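Local coordinates for protein putative glucose-6-phosphate 1-epimerase (Salmonella typhimurium, PDB 2HTA) that probably interconverts the alpha and beta anomers of glucose 6-phosphate and related hexose 6-phosphates, as a monomeric mutarotase of the glucose-6-phosphate 1-epimerase family, at residues L41-K52 and L57-V68; E27-R35 and H123-L132. All coordinates share one frame; numbering follows the deposited sequence.

Overall arrangement
From the N terminus, strands 27-28, 33-38, 41-48, 51-56 and 61-67 follow one another as an antiparallel meander, in chain order across one sheet. Interaction 1 lies inside this meander. Its segments are only four residues apart, all of them in strand 51-56. It joins 41-52 to 57-68, at the 51-56/61-67 hairpin and at the turn that links its strands. Interaction 2 closes a much longer loop, from 27-35 to 123-132, and interaction 1 is nested within it. It ties the turn between the first two strands, and Leu33 at the start of the second, to the hairpin 119-125/130-137 at the edge of the larger sheet. The two contacts meet where strand 33-38 pairs with strand 41-48.

Interaction 1: L41-K52 and L57-V68; sequences LDLIVVDHPQVK and LQGAHLLSWKPV
Val51 points its CG2 methyl at the edge of the Trp65 indole, near the ring plane and 3.3 Å from Trp65 CD1. With chi1 at 52°, CG2 is the branch that reaches this edge. Beside this pair the backbones join in the 51-56/61-67 hairpin. Lys52 and Lys66 form an antiparallel hydrogen-bonded pair: Lys52 N donates to Lys66 O at 3.0 Å, and Lys66 N to Lys52 O at 2.8 Å. Val51 and Pro67 form the next, non-hydrogen-bonded pair. Val68 N then reaches Gln50 O at 3.0 Å from above the carbonyl plane, and Val68 CG1 packs against the side-chain amide of Gln50.

At the other end, Leu57 N donates almost straight to Asp42 O at 3.2 Å. Water 1 also donates to Asp42 O and accepts from Gln58 N. Leu57 CD2 lies 3.9 Å from Ile44 CG1, while Leu41 CD2 lies 3.6 Å from Gln58 OE1. Leu43 CD2 packs on Leu63 CD1.

Outer partners set these groups. Trp65 NE1 donates to Gly159 O, which helps hold the indole's orientation, with Pro67 CD over one face. Leu63 and Ser64 form a classic beta bulge opposite Ser54. Gly85 N and Lys83 O hold the buried Gln58 amide. The Gln58 side chain is about 7 Å from that of Arg114, which binds substrate by similarity. The direct hydrogen bonds across the contact are all made by backbone atoms. The side chains add apolar contacts and the packing of Leu41 and Val68 on glutamine amides.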
loop_
_atom_site.group_PDB
_atom_site.type_symbol
_atom_site.label_atom_id
_atom_site.label_comp_id
_atom_site.label_asym_id
_atom_site.label_seq_id
_atom_site.Cartn_x
_atom_site.Cartn_y
_atom_site.Cartn_z
ATOM N N LEU A 41 16.829 8.256 0.444
ATOM C CA LEU A 41 15.984 7.670 -0.612
ATOM C C LEU A 41 15.618 8.605 -1.743
ATOM O O LEU A 41 15.198 9.748 -1.493
ATOM C CB LEU A 41 14.661 7.162 -0.010
ATOM C CG LEU A 41 14.784 6.123 1.124
ATOM C CD1 LEU A 41 13.425 5.556 1.527
ATOM C CD2 LEU A 41 15.729 4.991 0.706
ATOM N N ASP A 42 15.794 8.102 -2.959
ATOM C CA ASP A 42 15.385 8.825 -4.126
ATOM C C ASP A 42 13.859 8.715 -4.252
ATOM O O ASP A 42 13.329 7.622 -4.089
ATOM C CB ASP A 42 16.043 8.225 -5.331
ATOM C CG ASP A 42 17.487 8.676 -5.443
ATOM O OD1 ASP A 42 17.797 9.801 -4.971
ATOM O OD2 ASP A 42 18.295 7.915 -5.984
ATOM N N LEU A 43 13.195 9.855 -4.462
ATOM C CA LEU A 43 11.714 9.921 -4.587
ATOM C C LEU A 43 11.324 10.414 -5.994
ATOM O O LEU A 43 12.022 11.244 -6.570
ATOM C CB LEU A 43 11.089 10.909 -3.568
ATOM C CG LEU A 43 11.556 10.695 -2.122
ATOM C CD1 LEU A 43 10.830 11.636 -1.145
ATOM C CD2 LEU A 43 11.299 9.214 -1.703
ATOM N N ILE A 44 10.228 9.886 -6.518
ATOM C CA ILE A 44 9.611 10.381 -7.737
ATOM C C ILE A 44 8.340 11.121 -7.334
ATOM O O ILE A 44 7.447 10.564 -6.692
ATOM C CB ILE A 44 9.282 9.235 -8.733
ATOM C CG1 ILE A 44 10.541 8.361 -9.033
ATOM C CG2 ILE A 44 8.568 9.819 -9.970
ATOM C CD1 ILE A 44 11.709 9.114 -9.766
ATOM N N VAL A 45 8.279 12.408 -7.693
ATOM C CA VAL A 45 7.230 13.264 -7.219
ATOM C C VAL A 45 6.398 13.757 -8.422
ATOM O O VAL A 45 6.953 14.278 -9.380
ATOM C CB VAL A 45 7.775 14.477 -6.408
ATOM C CG1 VAL A 45 6.628 15.379 -6.007
ATOM C CG2 VAL A 45 8.591 14.011 -5.142
ATOM N N VAL A 46 5.088 13.544 -8.345
ATOM C CA VAL A 46 4.134 13.960 -9.350
ATOM C C VAL A 46 3.470 15.236 -8.814
ATOM O O VAL A 46 2.757 15.232 -7.807
ATOM C CB VAL A 46 3.013 12.874 -9.567
ATOM C CG1 VAL A 46 1.921 13.379 -10.581
ATOM C CG2 VAL A 46 3.603 11.535 -10.047
ATOM N N ASP A 47 3.702 16.356 -9.490
ATOM C CA ASP A 47 3.021 17.567 -9.083
ATOM C C ASP A 47 2.288 18.035 -10.360
ATOM O O ASP A 47 2.868 18.734 -11.212
ATOM C CB ASP A 47 4.069 18.590 -8.627
ATOM C CG ASP A 47 3.448 19.910 -8.144
ATOM O OD1 ASP A 47 2.241 20.167 -8.359
ATOM O OD2 ASP A 47 4.192 20.725 -7.551
ATOM N N HIS A 48 1.048 17.568 -10.519
ATOM C CA HIS A 48 0.297 17.750 -11.760
ATOM C C HIS A 48 -0.918 18.591 -11.387
ATOM O O HIS A 48 -1.361 18.550 -10.233
ATOM C CB HIS A 48 -0.107 16.320 -12.218
ATOM C CG HIS A 48 -0.970 16.251 -13.434
ATOM N ND1 HIS A 48 -2.333 16.468 -13.405
ATOM C CD2 HIS A 48 -0.678 15.879 -14.696
ATOM C CE1 HIS A 48 -2.831 16.256 -14.608
ATOM N NE2 HIS A 48 -1.842 15.916 -15.416
ATOM N N PRO A 49 -1.499 19.345 -12.359
ATOM C CA PRO A 49 -2.678 20.171 -12.007
ATOM C C PRO A 49 -3.880 19.431 -11.396
ATOM O O PRO A 49 -4.644 20.026 -10.606
ATOM C CB PRO A 49 -3.071 20.770 -13.358
ATOM C CG PRO A 49 -1.773 20.915 -14.062
ATOM C CD PRO A 49 -1.130 19.549 -13.764
ATOM N N GLN A 50 -4.059 18.143 -11.750
ATOM C CA GLN A 50 -5.206 17.387 -11.267
ATOM C C GLN A 50 -4.858 16.403 -10.121
ATOM O O GLN A 50 -5.746 15.744 -9.595
ATOM C CB GLN A 50 -5.755 16.548 -12.443
ATOM C CG GLN A 50 -6.286 17.420 -13.597
ATOM C CD GLN A 50 -7.465 18.187 -13.093
ATOM O OE1 GLN A 50 -8.514 17.609 -12.836
ATOM N NE2 GLN A 50 -7.272 19.445 -12.818
ATOM N N VAL A 51 -3.579 16.290 -9.767
ATOM C CA VAL A 51 -3.183 15.295 -8.743
ATOM C C VAL A 51 -1.752 15.540 -8.234
ATOM O O VAL A 51 -0.867 15.873 -8.997
ATOM C CB VAL A 51 -3.237 13.837 -9.355
ATOM C CG1 VAL A 51 -2.439 13.700 -10.713
ATOM C CG2 VAL A 51 -2.812 12.765 -8.273
ATOM N N LYS A 52 -1.555 15.315 -6.946
ATOM C CA LYS A 52 -0.225 15.304 -6.355
ATOM C C LYS A 52 0.005 13.902 -5.801
ATOM O O LYS A 52 -0.867 13.360 -5.144
ATOM C CB LYS A 52 -0.165 16.303 -5.196
ATOM C CG LYS A 52 -0.107 17.748 -5.702
ATOM C CD LYS A 52 -0.012 18.695 -4.508
ATOM C CE LYS A 52 0.090 20.160 -5.015
ATOM N NZ LYS A 52 -0.304 21.159 -3.972
ATOM N N LEU A 57 11.593 5.136 -4.954
ATOM C CA LEU A 57 12.132 4.080 -5.810
ATOM C C LEU A 57 12.271 2.808 -5.009
ATOM O O LEU A 57 12.043 1.703 -5.546
ATOM C CB LEU A 57 13.490 4.436 -6.431
ATOM C CG LEU A 57 13.385 5.527 -7.507
ATOM C CD1 LEU A 57 14.781 5.953 -7.996
ATOM C CD2 LEU A 57 12.527 5.052 -8.730
ATOM N N GLN A 58 12.690 2.949 -3.752
ATOM C CA GLN A 58 12.756 1.789 -2.845
ATOM C C GLN A 58 11.375 1.214 -2.582
ATOM O O GLN A 58 10.501 1.893 -2.029
ATOM C CB GLN A 58 13.451 2.165 -1.533
ATOM C CG GLN A 58 13.578 1.000 -0.581
ATOM C CD GLN A 58 14.489 1.382 0.543
ATOM O OE1 GLN A 58 15.690 1.442 0.364
ATOM N NE2 GLN A 58 13.925 1.663 1.684
ATOM N N GLY A 59 11.144 -0.034 -2.988
ATOM C CA GLY A 59 9.820 -0.607 -2.862
ATOM C C GLY A 59 8.765 -0.157 -3.870
ATOM O O GLY A 59 7.578 -0.492 -3.686
ATOM N N ALA A 60 9.159 0.578 -4.918
ATOM C CA ALA A 60 8.181 1.271 -5.799
ATOM C C ALA A 60 7.000 1.697 -4.944
ATOM O O ALA A 60 5.842 1.314 -5.212
ATOM C CB ALA A 60 7.698 0.341 -6.916
ATOM N N HIS A 61 7.302 2.426 -3.878
ATOM C CA HIS A 61 6.381 2.607 -2.767
ATOM C C HIS A 61 5.612 3.901 -2.952
ATOM O O HIS A 61 6.162 5.002 -2.838
ATOM C CB HIS A 61 7.184 2.680 -1.456
ATOM C CG HIS A 61 6.366 2.450 -0.214
ATOM N ND1 HIS A 61 6.667 1.454 0.706
ATOM C CD2 HIS A 61 5.317 3.139 0.311
ATOM C CE1 HIS A 61 5.797 1.511 1.705
ATOM N NE2 HIS A 61 4.964 2.524 1.483
ATOM N N LEU A 62 4.327 3.764 -3.250
ATOM C CA LEU A 62 3.469 4.932 -3.328
ATOM C C LEU A 62 3.316 5.504 -1.913
ATOM O O LEU A 62 2.773 4.882 -1.052
ATOM C CB LEU A 62 2.112 4.515 -3.933
ATOM C CG LEU A 62 1.045 5.624 -4.057
ATOM C CD1 LEU A 62 1.449 6.816 -4.948
ATOM C CD2 LEU A 62 -0.270 4.951 -4.585
ATOM N N LEU A 63 3.796 6.715 -1.708
ATOM C CA LEU A 63 3.808 7.376 -0.397
ATOM C C LEU A 63 2.566 8.224 -0.161
ATOM O O LEU A 63 2.087 8.326 0.979
ATOM C CB LEU A 63 4.995 8.352 -0.362
ATOM C CG LEU A 63 6.367 7.740 -0.662
ATOM C CD1 LEU A 63 7.494 8.740 -0.724
ATOM C CD2 LEU A 63 6.645 6.677 0.434
ATOM N N SER A 64 2.032 8.817 -1.226
ATOM C CA SER A 64 0.915 9.790 -1.030
ATOM C C SER A 64 0.159 9.931 -2.351
ATOM O O SER A 64 0.741 9.721 -3.407
ATOM C CB SER A 64 1.431 11.182 -0.561
ATOM O OG SER A 64 2.143 11.861 -1.578
ATOM N N TRP A 65 -1.111 10.319 -2.270
ATOM C CA TRP A 65 -1.933 10.554 -3.438
ATOM C C TRP A 65 -3.026 11.517 -2.958
ATOM O O TRP A 65 -3.754 11.230 -2.004
ATOM C CB TRP A 65 -2.538 9.226 -3.996
ATOM C CG TRP A 65 -3.606 9.476 -5.037
ATOM C CD1 TRP A 65 -3.472 10.238 -6.200
ATOM C CD2 TRP A 65 -4.985 9.071 -4.979
ATOM N NE1 TRP A 65 -4.663 10.228 -6.892
ATOM C CE2 TRP A 65 -5.620 9.585 -6.135
ATOM C CE3 TRP A 65 -5.744 8.310 -4.056
ATOM C CZ2 TRP A 65 -6.997 9.381 -6.413
ATOM C CZ3 TRP A 65 -7.109 8.079 -4.333
ATOM C CH2 TRP A 65 -7.728 8.643 -5.496
ATOM N N LYS A 66 -3.161 12.636 -3.680
ATOM C CA LYS A 66 -4.157 13.616 -3.368
ATOM C C LYS A 66 -4.700 14.150 -4.687
ATOM O O LYS A 66 -4.015 14.928 -5.361
ATOM C CB LYS A 66 -3.529 14.739 -2.575
ATOM C CG LYS A 66 -4.516 15.823 -2.114
ATOM C CD LYS A 66 -3.732 16.752 -1.175
ATOM C CE LYS A 66 -4.064 18.171 -1.440
ATOM N NZ LYS A 66 -5.445 18.454 -0.902
ATOM N N PRO A 67 -5.914 13.690 -5.081
ATOM C CA PRO A 67 -6.487 14.227 -6.273
ATOM C C PRO A 67 -7.009 15.631 -5.959
ATOM O O PRO A 67 -7.317 15.949 -4.806
ATOM C CB PRO A 67 -7.635 13.251 -6.598
ATOM C CG PRO A 67 -7.871 12.468 -5.414
ATOM C CD PRO A 67 -6.797 12.698 -4.424
ATOM N N VAL A 68 -7.068 16.460 -6.981
ATOM C CA VAL A 68 -7.489 17.826 -6.819
ATOM C C VAL A 68 -8.886 17.890 -6.207
ATOM O O VAL A 68 -9.778 17.101 -6.557
ATOM C CB VAL A 68 -7.374 18.636 -8.174
ATOM C CG1 VAL A 68 -8.332 18.145 -9.226
ATOM C CG2 VAL A 68 -7.529 20.081 -7.941
HETATM O O HOH W 1 13.995 5.288 -2.713
HETATM O O HOH W 2 0.117 13.669 -2.261
#

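Interaction 2: E27-R35 and H123-L132; sequences EQLTPVLSR and HNEDDNGVML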
loop_
_atom_site.group_PDB
_atom_site.type_symbol
_atom_site.label_atom_id
_atom_site.label_comp_id
_atom_site.label_asym_id
_atom_site.label_seq_id
_atom_site.Cartn_x
_atom_site.Cartn_y
_atom_site.Cartn_z
ATOM N N GLU A 27 16.269 16.162 -10.529
ATOM C CA GLU A 27 16.091 16.072 -11.957
ATOM C C GLU A 27 14.633 16.236 -12.323
ATOM O O GLU A 27 13.761 15.633 -11.696
ATOM C CB GLU A 27 16.654 14.793 -12.578
ATOM C CG GLU A 27 16.598 13.643 -11.701
ATOM C CD GLU A 27 17.241 12.453 -12.310
ATOM O OE1 GLU A 27 18.395 12.192 -11.944
ATOM O OE2 GLU A 27 16.610 11.808 -13.163
ATOM N N GLN A 28 14.400 17.064 -13.320
ATOM C CA GLN A 28 13.081 17.274 -13.845
ATOM C C GLN A 28 12.908 16.213 -14.932
ATOM O O GLN A 28 13.547 16.294 -15.985
ATOM C CB GLN A 28 12.978 18.651 -14.476
ATOM C CG GLN A 28 11.504 19.098 -14.751
ATOM C CD GLN A 28 10.744 19.364 -13.449
ATOM O OE1 GLN A 28 11.262 20.028 -12.537
ATOM N NE2 GLN A 28 9.495 18.896 -13.376
ATOM N N LEU A 29 12.041 15.230 -14.712
ATOM C CA LEU A 29 11.834 14.172 -15.759
ATOM C C LEU A 29 10.924 14.684 -16.872
ATOM O O LEU A 29 11.199 14.463 -18.067
ATOM C CB LEU A 29 11.238 12.885 -15.141
ATOM C CG LEU A 29 12.208 12.010 -14.300
ATOM C CD1 LEU A 29 12.359 12.476 -12.888
ATOM C CD2 LEU A 29 11.661 10.536 -14.255
ATOM N N THR A 30 9.829 15.317 -16.463
ATOM C CA THR A 30 8.813 15.903 -17.343
ATOM C C THR A 30 8.259 17.120 -16.644
ATOM O O THR A 30 8.625 17.400 -15.499
ATOM C CB THR A 30 7.623 14.893 -17.617
ATOM O OG1 THR A 30 6.815 14.797 -16.450
ATOM C CG2 THR A 30 8.110 13.547 -18.045
ATOM N N PRO A 31 7.358 17.888 -17.294
ATOM C CA PRO A 31 6.863 19.044 -16.556
ATOM C C PRO A 31 6.208 18.702 -15.204
ATOM O O PRO A 31 6.177 19.553 -14.309
ATOM C CB PRO A 31 5.804 19.654 -17.528
ATOM C CG PRO A 31 6.285 19.193 -18.890
ATOM C CD PRO A 31 6.805 17.820 -18.658
ATOM N N VAL A 32 5.687 17.471 -15.030
ATOM C CA VAL A 32 5.026 17.170 -13.768
ATOM C C VAL A 32 5.781 16.195 -12.863
ATOM O O VAL A 32 5.418 16.050 -11.716
ATOM C CB VAL A 32 3.581 16.695 -13.956
ATOM C CG1 VAL A 32 2.797 17.731 -14.800
ATOM C CG2 VAL A 32 3.610 15.358 -14.645
ATOM N N LEU A 33 6.792 15.536 -13.407
ATOM C CA LEU A 33 7.518 14.453 -12.732
ATOM C C LEU A 33 8.918 14.914 -12.458
ATOM O O LEU A 33 9.635 15.329 -13.369
ATOM C CB LEU A 33 7.623 13.246 -13.640
ATOM C CG LEU A 33 6.494 12.209 -13.681
ATOM C CD1 LEU A 33 6.860 11.105 -14.705
ATOM C CD2 LEU A 33 6.183 11.652 -12.298
ATOM N N SER A 34 9.343 14.774 -11.209
ATOM C CA SER A 34 10.704 15.119 -10.825
ATOM C C SER A 34 11.240 14.040 -9.918
ATOM O O SER A 34 10.463 13.319 -9.292
ATOM C CB SER A 34 10.728 16.466 -10.079
ATOM O OG SER A 34 9.971 16.418 -8.845
ATOM N N ARG A 35 12.557 13.884 -9.920
ATOM C CA ARG A 35 13.241 13.171 -8.843
ATOM C C ARG A 35 13.778 14.102 -7.733
ATOM O O ARG A 35 14.365 15.184 -8.003
ATOM C CB ARG A 35 14.386 12.311 -9.355
ATOM C CG ARG A 35 15.173 11.742 -8.122
ATOM C CD ARG A 35 16.233 10.740 -8.425
ATOM N NE ARG A 35 17.397 11.240 -9.179
ATOM C CZ ARG A 35 18.580 11.603 -8.678
ATOM N NH1 ARG A 35 18.838 11.621 -7.370
ATOM N NH2 ARG A 35 19.517 11.995 -9.551
ATOM N N HIS A 123 6.767 5.831 -18.218
ATOM C CA HIS A 123 5.735 6.692 -17.721
ATOM C C HIS A 123 5.149 7.448 -18.886
ATOM O O HIS A 123 5.783 7.552 -19.922
ATOM C CB HIS A 123 6.310 7.664 -16.639
ATOM C CG HIS A 123 7.505 8.427 -17.100
ATOM N ND1 HIS A 123 7.401 9.670 -17.701
ATOM C CD2 HIS A 123 8.833 8.134 -17.056
ATOM C CE1 HIS A 123 8.610 10.091 -18.039
ATOM N NE2 HIS A 123 9.494 9.186 -17.639
ATOM N N ASN A 124 3.911 7.881 -18.718
ATOM C CA ASN A 124 3.290 8.842 -19.638
ATOM C C ASN A 124 2.325 9.727 -18.883
ATOM O O ASN A 124 1.978 9.474 -17.735
ATOM C CB ASN A 124 2.632 8.117 -20.827
ATOM C CG ASN A 124 1.521 7.264 -20.414
ATOM O OD1 ASN A 124 0.372 7.717 -20.354
ATOM N ND2 ASN A 124 1.813 5.971 -20.167
ATOM N N GLU A 125 1.907 10.814 -19.502
ATOM C CA GLU A 125 1.049 11.729 -18.784
ATOM C C GLU A 125 0.179 12.470 -19.804
ATOM O O GLU A 125 0.497 12.474 -21.004
ATOM C CB GLU A 125 1.915 12.701 -17.989
ATOM C CG GLU A 125 2.915 13.492 -18.806
ATOM C CD GLU A 125 3.985 14.143 -17.934
ATOM O OE1 GLU A 125 4.710 13.416 -17.168
ATOM O OE2 GLU A 125 4.091 15.384 -18.018
ATOM N N ASP A 126 -0.930 12.999 -19.330
ATOM C CA ASP A 126 -1.814 13.782 -20.164
ATOM C C ASP A 126 -2.478 14.779 -19.230
ATOM O O ASP A 126 -2.042 14.923 -18.097
ATOM C CB ASP A 126 -2.794 12.866 -20.951
ATOM C CG ASP A 126 -3.743 12.054 -20.052
ATOM O OD1 ASP A 126 -3.927 12.314 -18.837
ATOM O OD2 ASP A 126 -4.380 11.122 -20.577
ATOM N N ASP A 127 -3.504 15.503 -19.687
ATOM C CA ASP A 127 -4.142 16.486 -18.832
ATOM C C ASP A 127 -4.870 15.891 -17.639
ATOM O O ASP A 127 -5.302 16.658 -16.779
ATOM C CB ASP A 127 -5.195 17.298 -19.618
ATOM C CG ASP A 127 -4.581 18.241 -20.594
ATOM O OD1 ASP A 127 -3.361 18.536 -20.529
ATOM O OD2 ASP A 127 -5.335 18.668 -21.510
ATOM N N ASN A 128 -5.086 14.560 -17.625
ATOM C CA ASN A 128 -5.873 13.928 -16.547
ATOM C C ASN A 128 -4.976 13.350 -15.405
ATOM O O ASN A 128 -5.395 13.279 -14.263
ATOM C CB ASN A 128 -6.748 12.797 -17.095
ATOM C CG ASN A 128 -7.768 13.300 -18.088
ATOM O OD1 ASN A 128 -8.289 14.390 -17.911
ATOM N ND2 ASN A 128 -8.034 12.542 -19.106
ATOM N N GLY A 129 -3.754 12.965 -15.739
ATOM C CA GLY A 129 -2.877 12.474 -14.660
ATOM C C GLY A 129 -1.669 11.803 -15.267
ATOM O O GLY A 129 -1.269 12.153 -16.401
ATOM N N VAL A 130 -1.077 10.823 -14.530
ATOM C CA VAL A 130 0.208 10.252 -14.920
ATOM C C VAL A 130 0.162 8.729 -14.755
ATOM O O VAL A 130 -0.518 8.232 -13.844
ATOM C CB VAL A 130 1.369 10.824 -14.046
ATOM C CG1 VAL A 130 2.715 10.307 -14.542
ATOM C CG2 VAL A 130 1.393 12.346 -14.117
ATOM N N MET A 131 0.825 8.009 -15.645
ATOM C CA MET A 131 0.982 6.538 -15.496
ATOM C C MET A 131 2.431 6.252 -15.293
ATOM O O MET A 131 3.253 6.866 -15.983
ATOM C CB MET A 131 0.579 5.831 -16.813
ATOM C CG MET A 131 -0.888 6.001 -17.260
ATOM S SD MET A 131 -1.077 5.170 -18.931
ATOM C CE MET A 131 -0.524 3.472 -18.571
ATOM N N LEU A 132 2.776 5.286 -14.426
ATOM C CA LEU A 132 4.195 4.986 -14.192
ATOM C C LEU A 132 4.355 3.473 -14.057
ATOM O O LEU A 132 3.468 2.805 -13.504
ATOM C CB LEU A 132 4.682 5.599 -12.863
ATOM C CG LEU A 132 4.589 7.118 -12.624
ATOM C CD1 LEU A 132 3.237 7.433 -12.011
ATOM C CD2 LEU A 132 5.709 7.498 -11.632
#
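Thr30 and Glu125 point at each other across the contact, and their polar ends meet. Thr30 OG1 donates to Glu125 OE1 at 2.6 Å, on the syn side and 16° out of the carboxylate plane. The same hydroxyl oxygen accepts from Val32 N at 3.2 Å, which makes an ST turn, and weakly from Leu33 N. OG1 sits between the backbone N and the carbonyl carbon (chi1 74°), which points it toward the amides of Val32 and Leu33. The Glu125 chain reaches out straight and brings the carboxylate to the 30-33 turn. Val32 CG2 lies 3.4 Å from Glu125 OE1, and Pro31 CD comes near Glu125 OE2.

Leu33 and His123 run antiparallel, side by side. Leu33 CD1 lies over one face of the imidazole, 3.8 Å from the ring centroid and 29° off its normal, a CH-pi contact. Thr30 CG2 meets the same ring obliquely, 3.5 Å from His123 CE1. Deeper in, Val32 CG2 packs on Val130 CG2 at 3.8 Å. Leu33 CD2 approaches Leu132 CD2 at 4.2 Å.

Each segment is a turn between two strands. Leu29 and Thr30 form a classic beta bulge opposite Leu33, whose O accepts from both their N atoms. Asp126 OD1 accepts from Asn128 N and Gly129 N in the other turn. No backbone bonds cross the contact, so two hairpins of different sheets are joined by side chains. Strand 41-48 lies alongside: Ile44 and Val46 touch Leu33, and Val46 also touches Val130. Within the second hairpin's own sheet, strand 151-158 is the next neighbour of strand 130-137, and 119-125 is the outermost strand.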